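Local coordinates for protein histone acetyltransferase, ELP3 family (Methanocaldococcus infernus, PDB 6IA8) that acetylates the wobble uridine at position 34 of tRNAs on the way to carboxymethyluridine, using acetyl-CoA, S-adenosyl-L-methionine and an iron-sulfur cluster, at residues A[411-415]-A[416-420]; A[386-389]-A[390-393]; A[217-221]-A[222-226]. All coordinates share one frame; numbering follows the deposited sequence.

Contact 1 of 3, residues A[411-415]-A[416-420]; sequences FEDVK and NDILI
A beta hairpin of the acetyltransferase domain turns here, and Asp413 holds Asn416, in the hairpin's turn, with both carboxylate oxygens. Asp413 OD2 receives Asn416 ND2 at 2.8 Å, on its syn side and 24° out of the carboxylate plane, with the two flat groups steeply inclined to each other. Asp413 OD1 takes the backbone N of Asn416 at 3.0 Å from above that plane. Asp413 CG stands anti to the backbone N (chi1 171°), which turns the carboxylate over the turn; the N-H of Asp388 also reaches OD2. Asp417 and Ile418 sit together opposite Asp413, a G1 beta bulge: Asp413 O accepts Ile418 N at 3.1 Å and Asp417 N only weakly, at 117°. Antiparallel pairing then carries on with Asp413 N to Ile418 O (2.8 Å) and Ile420 N to Phe411 O (2.9 Å). The extended Glu412 chain runs beside Asp417, bringing Glu412 OE2 roughly 3.7 Å from OD1 of the poorly ordered Asp417; this would be unfavourable, and Arg374, in a long, weak ion pair with each, probably offsets part of it. The CB atoms of Phe411 and Ile420 lie 4.3 Å apart, and both side chains touch Tyr469, an acetyl-CoA-binding residue by similarity.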
# COMPACT_ATOMS: atom_id res chain seq x y z
N PHE A 411 1.20 8.85 16.30
CA PHE A 411 1.74 8.71 17.64
C PHE A 411 3.15 8.15 17.49
O PHE A 411 3.34 7.15 16.79
CB PHE A 411 0.88 7.80 18.52
CG PHE A 411 -0.24 8.54 19.17
CD1 PHE A 411 0.01 9.37 20.27
CD2 PHE A 411 -1.52 8.45 18.68
CE1 PHE A 411 -1.03 10.10 20.87
CE2 PHE A 411 -2.57 9.17 19.28
CZ PHE A 411 -2.32 10.00 20.35
N GLU A 412 4.11 8.77 18.16
CA GLU A 412 5.51 8.48 17.93
C GLU A 412 6.28 8.76 19.21
O GLU A 412 6.01 9.75 19.87
CB GLU A 412 6.05 9.36 16.80
CG GLU A 412 7.53 9.23 16.53
CD GLU A 412 8.02 10.24 15.50
OE1 GLU A 412 7.22 10.67 14.64
OE2 GLU A 412 9.22 10.62 15.56
N ASP A 413 7.21 7.86 19.54
CA ASP A 413 8.26 8.12 20.52
C ASP A 413 9.24 9.05 19.83
O ASP A 413 10.02 8.63 18.97
CB ASP A 413 8.91 6.80 20.95
CG ASP A 413 10.16 6.98 21.79
OD1 ASP A 413 10.66 8.13 21.90
OD2 ASP A 413 10.63 5.97 22.37
N VAL A 414 9.22 10.34 20.20
CA VAL A 414 9.99 11.32 19.45
C VAL A 414 11.43 11.39 19.93
O VAL A 414 12.25 12.05 19.29
CB VAL A 414 9.39 12.74 19.54
CG1 VAL A 414 7.97 12.75 19.02
CG2 VAL A 414 9.44 13.24 20.99
N LYS A 415 11.75 10.74 21.06
CA LYS A 415 13.14 10.60 21.46
C LYS A 415 13.85 9.55 20.62
O LYS A 415 14.95 9.77 20.12
CB LYS A 415 13.22 10.25 22.95
CG LYS A 415 14.62 9.92 23.46
CD LYS A 415 14.62 9.70 24.97
CE LYS A 415 16.02 9.33 25.53
NZ LYS A 415 16.59 8.11 24.91
N ASN A 416 13.25 8.37 20.50
CA ASN A 416 13.87 7.26 19.78
C ASN A 416 13.39 7.12 18.35
O ASN A 416 13.85 6.22 17.64
CB ASN A 416 13.63 5.95 20.53
CG ASN A 416 14.19 6.01 21.95
OD1 ASN A 416 15.40 6.14 22.13
ND2 ASN A 416 13.33 5.93 22.95
N ASP A 417 12.44 7.95 17.94
CA ASP A 417 11.87 7.96 16.59
C ASP A 417 11.23 6.62 16.24
O ASP A 417 11.61 5.98 15.27
CB ASP A 417 12.94 8.32 15.55
CG ASP A 417 13.53 9.69 15.79
OD1 ASP A 417 12.81 10.59 16.26
OD2 ASP A 417 14.73 9.88 15.50
N ILE A 418 10.25 6.22 17.05
CA ILE A 418 9.53 4.96 16.86
C ILE A 418 8.05 5.26 16.64
O ILE A 418 7.43 5.96 17.46
CB ILE A 418 9.70 4.02 18.07
CG1 ILE A 418 11.18 3.78 18.36
CG2 ILE A 418 8.95 2.69 17.78
CD1 ILE A 418 11.46 2.84 19.52
N LEU A 419 7.50 4.76 15.54
CA LEU A 419 6.15 5.08 15.10
C LEU A 419 5.21 4.00 15.60
O LEU A 419 5.43 2.81 15.35
CB LEU A 419 6.11 5.17 13.57
CG LEU A 419 4.74 5.37 12.92
CD1 LEU A 419 4.17 6.71 13.22
CD2 LEU A 419 4.88 5.14 11.39
N ILE A 420 4.14 4.43 16.29
CA ILE A 420 3.20 3.53 16.94
C ILE A 420 1.90 3.40 16.15
O ILE A 420 1.28 2.33 16.15
CB ILE A 420 2.93 4.02 18.38
CG1 ILE A 420 4.21 3.84 19.22
CG2 ILE A 420 1.79 3.27 18.97
CD1 ILE A 420 4.24 4.72 20.46

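Contact 2 of 3, residues A[386-389]-A[390-393]; sequences LPDP and EHIK
Ile392 packs its CD1 methyl against two prolines, and this is the close apolar side of the turn. Ile392 CD1 lies 4.2 Å from Pro387 CB and 3.7 Å from Pro389 CA, while Ile392 CG1 sits 3.6 Å from Asp388 O. With CG1 beside the backbone N (chi1 -65°) and the chain extended beyond it, the delta methyl reaches back over the preceding turn. Pro387 is buried and Ile392 partly so, and this side packs against other parts of the acetyltransferase domain: Pro387 touches Trp464, Ile418 and Ile420, and Ile392 meets Phe411 and Ile420. The chain makes a short 3-10 turn at Pro389 and Glu390 before entering strand 392-401, which lies at one edge of the domain's mixed sheet. Asp388 frames that turn twice: its O accepts His391 N at 2.9 Å, and its OD1 accepts Glu390 N at 3.0 Å, from 42° out of the carboxylate plane, an Asx turn. The next link, Ile392 N to Pro389 O, is weak at 3.4 Å. His391 also comes close, presenting its ring edge to Asp388, with His391 CD2 3.2 Å from Asp388 OD2 and the carboxylate plane nearly perpendicular to the ring (89°). The solvent side is looser: exposed Glu390 leads its carboxylate away from the turn, leaving 5.0 Å between Asp388 OD1 and Glu390 OE1.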
# COMPACT_ATOMS: atom_id res chain seq x y z
N LEU A 386 12.00 -0.62 22.52
CA LEU A 386 10.57 -0.39 22.47
C LEU A 386 10.30 1.07 22.77
O LEU A 386 11.13 1.76 23.37
CB LEU A 386 9.82 -1.26 23.48
CG LEU A 386 9.85 -2.77 23.22
CD1 LEU A 386 9.43 -3.53 24.47
CD2 LEU A 386 8.96 -3.16 22.07
N PRO A 387 9.11 1.56 22.45
CA PRO A 387 8.80 2.97 22.70
C PRO A 387 8.94 3.36 24.16
O PRO A 387 8.60 2.60 25.06
CB PRO A 387 7.35 3.10 22.25
CG PRO A 387 7.19 2.04 21.19
CD PRO A 387 8.07 0.87 21.68
N ASP A 388 9.48 4.55 24.39
CA ASP A 388 9.63 5.11 25.72
C ASP A 388 8.39 5.95 26.02
O ASP A 388 8.25 7.04 25.44
CB ASP A 388 10.89 5.97 25.78
CG ASP A 388 11.11 6.63 27.14
OD1 ASP A 388 10.19 6.62 27.99
OD2 ASP A 388 12.23 7.15 27.32
N PRO A 389 7.48 5.51 26.88
CA PRO A 389 6.22 6.25 27.06
C PRO A 389 6.39 7.69 27.55
O PRO A 389 5.52 8.53 27.28
CB PRO A 389 5.46 5.40 28.09
CG PRO A 389 6.52 4.65 28.82
CD PRO A 389 7.63 4.39 27.82
N GLU A 390 7.50 8.01 28.22
CA GLU A 390 7.73 9.40 28.60
C GLU A 390 7.85 10.33 27.39
O GLU A 390 7.79 11.55 27.56
CB GLU A 390 9.00 9.53 29.44
CG GLU A 390 8.88 8.96 30.85
CD GLU A 390 10.10 9.26 31.70
OE1 GLU A 390 10.83 10.23 31.39
OE2 GLU A 390 10.35 8.52 32.66
N HIS A 391 8.02 9.79 26.19
CA HIS A 391 8.28 10.63 25.03
C HIS A 391 7.34 10.32 23.88
O HIS A 391 7.65 10.66 22.75
CB HIS A 391 9.74 10.48 24.57
CG HIS A 391 10.74 10.90 25.60
ND1 HIS A 391 11.02 12.23 25.86
CD2 HIS A 391 11.52 10.18 26.44
CE1 HIS A 391 11.93 12.31 26.81
NE2 HIS A 391 12.25 11.08 27.19
N ILE A 392 6.20 9.70 24.14
CA ILE A 392 5.23 9.44 23.09
C ILE A 392 4.37 10.68 22.94
O ILE A 392 3.77 11.17 23.90
CB ILE A 392 4.38 8.21 23.42
CG1 ILE A 392 5.23 6.95 23.45
CG2 ILE A 392 3.24 8.03 22.40
CD1 ILE A 392 4.50 5.70 23.88
N LYS A 393 4.28 11.19 21.73
CA LYS A 393 3.52 12.40 21.45
C LYS A 393 2.67 12.18 20.22
O LYS A 393 2.98 11.34 19.38
CB LYS A 393 4.44 13.59 21.19
CG LYS A 393 5.34 13.95 22.36
CD LYS A 393 5.97 15.32 22.18
CE LYS A 393 7.02 15.59 23.27
NZ LYS A 393 6.55 15.21 24.63

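Contact 3 of 3, residues A[217-221]-A[222-226]; sequences VQSIY and NEILK
Leu225 lays its isobutyl end against the backbone carbonyls that lead into its helix. Its CG turns beside the backbone N (chi1 -60°) and Leu225 CD2 swings back towards the strand, ending 3.6 Å from Ser219 O and 3.7 Å from Val217 O; CD1 also borders Ser219 O. Cutting Leu225 back to an alanine is likely to open a gap beside the carbonyls of Val217 and Ser219 and take away the apolar contact with Ser219 CB. Ile224 uses its branch differently. Ile224 CG1 meets Tyr221 CB at 3.8 Å and approaches the tyrosine ring obliquely, whereas CG2, anti to the backbone N, faces Ser219 CB and OG. Ser219 in turn holds OG anti to its own N (chi1 175°), where it accepts the backbone N of Tyr221 at 3.1 Å with a nearly straight 165° angle, an ST turn. The tyrosine ring points away from helix 222-227 at its far end: Ile220 CG1 sits over the centre of one face of the Tyr221 ring, 4.1 Å above its plane, and the OH hydrogen-bonds to Met266 O in helix 264-276. Asn222 likewise sends its amide out of the contact, OD1 to Val234 N and ND2 to Glu235 OE1. Tyr221 itself occupies the N-cap position, and its O accepts Leu225 N at 3.0 Å, a bond that opens the helical ladder. The whole is a strand-to-helix connection, from strand 212-218 of the parallel sheet into helix 222-227, within the TIM-barrel-like radical SAM core.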
# COMPACT_ATOMS: atom_id res chain seq x y z
N VAL A 217 3.35 2.40 -12.20
CA VAL A 217 3.93 3.64 -12.74
C VAL A 217 5.21 3.34 -13.53
O VAL A 217 5.38 3.83 -14.65
CB VAL A 217 4.19 4.63 -11.60
CG1 VAL A 217 4.85 5.88 -12.13
CG2 VAL A 217 2.88 4.97 -10.87
N GLN A 218 6.13 2.58 -12.92
CA GLN A 218 7.43 2.19 -13.47
C GLN A 218 8.35 3.39 -13.56
O GLN A 218 9.39 3.38 -12.90
CB GLN A 218 7.27 1.54 -14.84
CG GLN A 218 6.15 0.51 -14.95
CD GLN A 218 6.10 -0.47 -13.81
OE1 GLN A 218 7.01 -0.57 -12.99
NE2 GLN A 218 5.00 -1.21 -13.75
N SER A 219 7.97 4.42 -14.33
CA SER A 219 8.74 5.64 -14.50
C SER A 219 7.79 6.83 -14.62
O SER A 219 6.65 6.71 -15.08
CB SER A 219 9.62 5.53 -15.77
OG SER A 219 10.29 6.74 -16.03
N ILE A 220 8.30 8.01 -14.24
CA ILE A 220 7.57 9.25 -14.45
C ILE A 220 8.04 10.02 -15.69
O ILE A 220 7.60 11.16 -15.91
CB ILE A 220 7.65 10.15 -13.21
CG1 ILE A 220 9.09 10.61 -12.95
CG2 ILE A 220 7.07 9.46 -12.00
CD1 ILE A 220 9.17 11.76 -11.91
N TYR A 221 8.90 9.42 -16.52
CA TYR A 221 9.41 10.10 -17.71
C TYR A 221 8.81 9.48 -18.97
O TYR A 221 9.01 8.30 -19.23
CB TYR A 221 10.94 10.03 -17.77
CG TYR A 221 11.63 10.62 -16.57
CD1 TYR A 221 11.50 11.97 -16.28
CD2 TYR A 221 12.42 9.83 -15.72
CE1 TYR A 221 12.13 12.51 -15.16
CE2 TYR A 221 13.05 10.36 -14.63
CZ TYR A 221 12.91 11.70 -14.35
OH TYR A 221 13.55 12.24 -13.26
N ASN A 222 8.08 10.29 -19.75
CA ASN A 222 7.43 9.76 -20.95
C ASN A 222 8.43 9.21 -21.95
O ASN A 222 8.10 8.26 -22.69
CB ASN A 222 6.55 10.84 -21.59
CG ASN A 222 5.24 11.02 -20.84
OD1 ASN A 222 4.78 10.13 -20.12
ND2 ASN A 222 4.63 12.16 -21.00
N GLU A 223 9.65 9.76 -22.00
CA GLU A 223 10.66 9.21 -22.89
C GLU A 223 10.92 7.75 -22.58
O GLU A 223 11.00 6.92 -23.49
CB GLU A 223 11.97 10.00 -22.78
CG GLU A 223 13.08 9.44 -23.68
CD GLU A 223 14.45 9.35 -22.99
OE1 GLU A 223 15.35 8.69 -23.54
OE2 GLU A 223 14.64 9.94 -21.90
N ILE A 224 11.09 7.43 -21.29
CA ILE A 224 11.36 6.07 -20.85
C ILE A 224 10.15 5.18 -21.10
O ILE A 224 10.29 4.04 -21.56
CB ILE A 224 11.76 6.07 -19.36
CG1 ILE A 224 12.89 7.05 -19.08
CG2 ILE A 224 12.13 4.67 -18.89
CD1 ILE A 224 14.11 6.86 -19.89
N LEU A 225 8.95 5.67 -20.77
CA LEU A 225 7.74 4.89 -20.97
C LEU A 225 7.55 4.54 -22.44
O LEU A 225 7.25 3.39 -22.78
CB LEU A 225 6.53 5.64 -20.44
CG LEU A 225 6.58 5.98 -18.95
CD1 LEU A 225 5.45 6.91 -18.53
CD2 LEU A 225 6.54 4.67 -18.10
N LYS A 226 7.72 5.52 -23.33
CA LYS A 226 7.57 5.26 -24.76
C LYS A 226 8.69 4.36 -25.26
O LYS A 226 8.44 3.44 -26.05
CB LYS A 226 7.58 6.57 -25.54
CG LYS A 226 6.36 7.45 -25.33

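In the fold
Along the chain contact 3 comes first, then contact 2, then contact 1. Contacts 2 and 1 are neighbours in the acetyltransferase domain, with centres about 6 Å apart. Strands 392-401 and 404-413 are adjacent in the mixed sheet, joined here through Glu412 O and Lys393 N at 2.9 Å, while Lys415 CD packs on His391 CD2 at 3.5 Å. Contact 3 belongs to the radical SAM core, its centre about 37 Å from that of contact 1 and 43 Å from that of contact 2, across the chain's centre from the latter. The three therefore sample both catalytic modules: the hairpin turn 404-413/418-427 and the loop leading into edge strand 392-401, and a distant strand-to-helix connection.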